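PDB 4R82: NADH-dependent FAD reductase from Streptomyces globisporus, which catalyses the NADH-dependent reduction of FAD, supplying diffusible FADH2 to the monooxygenase and the halogenase of enediyne antibiotic C-1027 biosynthesis. Local coordinates for residues Arg139-Glu142 and Thr147-Leu150. Numbering follows the deposited sequence.
Sequences RLYE and TIFL
Residues 139-142 and 147-150 face each other near the turn of the antiparallel beta hairpin made by strands 131-143 and 146-158 in the flavin reductase domain. Arg139 pairs with Leu150 and Tyr141 with Ile148 as hydrogen-bonded pairs. In the Tyr141-Ile148 pair both N-O separations, Tyr141 N to Ile148 O and Ile148 N to Tyr141 O, are 2.9 Å. Leu150 N to Arg139 O is as short, and one bond of the four, Arg139 N to Leu150 O, is longer at 3.2 Å.

The alternation of the strands sends Leu140 and Phe149, a non-hydrogen-bonded pair, to one face of the sheet. Their side chains run side by side in the same direction, and the isobutyl group of Leu140 approaches the CD2-CE2 bond of the phenyl ring obliquely, with CG 3.5 Å from Phe149 CE2 and CD1 3.5 Å from Phe149 CD2. Thr147 CG2 lies over the rim of one face of that ring and touches Leu140 CG at 4.0 Å. Thr77 of helix 71-78 packs against both Leu140 and Phe149, while the hydroxyl of Thr147 is hydrogen-bonded to His73 NE2.

On the other face, Tyr141 crosses Leu150 and lies beside its pair partner Ile148. With chi1 at -68° its CG stands beside the backbone N, and the ring swings back along the strand, where CB of Arg139 covers one face near the rim. Leu150 CD2 reaches Tyr141 CE2 obliquely at 3.9 Å, and CG2 of Ile148 sits at the ring edge. The ring also stacks on Tyr141 of the second subunit, and its hydroxyl hydrogen-bonds to the carbonyl O of Glu142 of that subunit.

The hairpin thus has two differently used sides: Leu140 and Phe149 pack on helix 71-78, with the Thr147-His73 hydrogen bond as a polar tie, and Tyr141 joins the homodimer interface through both its ring and its hydroxyl.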
loop_
_atom_site.group_PDB
_atom_site.type_symbol
_atom_site.label_atom_id
_atom_site.label_comp_id
_atom_site.label_asym_id
_atom_site.label_seq_id
_atom_site.Cartn_x
_atom_site.Cartn_y
_atom_site.Cartn_z
ATOM N N ARG A 139 -13.179 10.246 5.727
ATOM C CA ARG A 139 -14.118 9.139 5.898
ATOM C C ARG A 139 -13.516 8.052 6.776
ATOM O O ARG A 139 -12.297 7.872 6.811
ATOM C CB ARG A 139 -14.480 8.512 4.548
ATOM C CG ARG A 139 -15.177 9.430 3.563
ATOM C CD ARG A 139 -16.637 9.647 3.915
ATOM N NE ARG A 139 -17.311 10.412 2.870
ATOM C CZ ARG A 139 -17.239 11.734 2.741
ATOM N NH1 ARG A 139 -16.522 12.453 3.596
ATOM N NH2 ARG A 139 -17.883 12.338 1.753
ATOM N N LEU A 140 -14.388 7.327 7.466
ATOM C CA LEU A 140 -14.025 6.090 8.137
ATOM C C LEU A 140 -14.828 4.983 7.455
ATOM O O LEU A 140 -16.067 5.056 7.371
ATOM C CB LEU A 140 -14.389 6.134 9.625
ATOM C CG LEU A 140 -13.322 6.606 10.608
ATOM C CD1 LEU A 140 -12.962 8.042 10.338
ATOM C CD2 LEU A 140 -13.788 6.433 12.044
ATOM N N TYR A 141 -14.136 3.961 6.965
ATOM C CA TYR A 141 -14.791 2.856 6.272
ATOM C C TYR A 141 -14.500 1.556 7.009
ATOM O O TYR A 141 -13.393 1.370 7.515
ATOM C CB TYR A 141 -14.227 2.721 4.851
ATOM C CG TYR A 141 -14.541 3.844 3.878
ATOM C CD1 TYR A 141 -15.817 4.381 3.782
ATOM C CD2 TYR A 141 -13.560 4.335 3.031
ATOM C CE1 TYR A 141 -16.107 5.385 2.872
ATOM C CE2 TYR A 141 -13.835 5.342 2.125
ATOM C CZ TYR A 141 -15.104 5.865 2.047
ATOM O OH TYR A 141 -15.386 6.862 1.134
ATOM N N GLU A 142 -15.474 0.653 7.051
ATOM C CA GLU A 142 -15.250 -0.663 7.643
ATOM C C GLU A 142 -14.220 -1.462 6.852
ATOM O O GLU A 142 -14.306 -1.568 5.626
ATOM C CB GLU A 142 -16.560 -1.444 7.700
ATOM C CG GLU A 142 -17.579 -0.874 8.685
ATOM C CD GLU A 142 -18.908 -1.604 8.631
ATOM O OE1 GLU A 142 -19.310 -2.035 7.526
ATOM O OE2 GLU A 142 -19.548 -1.755 9.696
ATOM N N THR A 147 -10.105 -0.505 10.668
ATOM C CA THR A 147 -10.872 0.594 10.098
ATOM C C THR A 147 -9.979 1.283 9.079
ATOM O O THR A 147 -8.774 1.452 9.300
ATOM C CB THR A 147 -11.289 1.601 11.164
ATOM O OG1 THR A 147 -12.165 0.973 12.103
ATOM C CG2 THR A 147 -12.025 2.785 10.526
ATOM N N ILE A 148 -10.569 1.634 7.940
ATOM C CA ILE A 148 -9.861 2.338 6.878
ATOM C C ILE A 148 -10.122 3.820 7.084
ATOM O O ILE A 148 -11.273 4.249 7.052
ATOM C CB ILE A 148 -10.398 1.900 5.509
ATOM C CG1 ILE A 148 -10.173 0.390 5.329
ATOM C CG2 ILE A 148 -9.728 2.676 4.372
ATOM C CD1 ILE A 148 -10.908 -0.203 4.127
ATOM N N PHE A 149 -9.067 4.596 7.321
ATOM C CA PHE A 149 -9.206 6.042 7.506
ATOM C C PHE A 149 -8.748 6.727 6.240
ATOM O O PHE A 149 -7.579 6.613 5.857
ATOM C CB PHE A 149 -8.342 6.528 8.684
ATOM C CG PHE A 149 -8.805 6.033 10.025
ATOM C CD1 PHE A 149 -8.356 4.813 10.526
ATOM C CD2 PHE A 149 -9.679 6.788 10.792
ATOM C CE1 PHE A 149 -8.784 4.355 11.766
ATOM C CE2 PHE A 149 -10.118 6.331 12.030
ATOM C CZ PHE A 149 -9.668 5.117 12.520
ATOM N N LEU A 150 -9.668 7.434 5.596
ATOM C CA LEU A 150 -9.369 8.157 4.367
ATOM C C LEU A 150 -9.139 9.611 4.748
ATOM O O LEU A 150 -10.011 10.249 5.353
ATOM C CB LEU A 150 -10.559 8.044 3.411
ATOM C CG LEU A 150 -10.431 8.623 1.999
ATOM C CD1 LEU A 150 -9.407 7.857 1.195
ATOM C CD2 LEU A 150 -11.783 8.611 1.288
#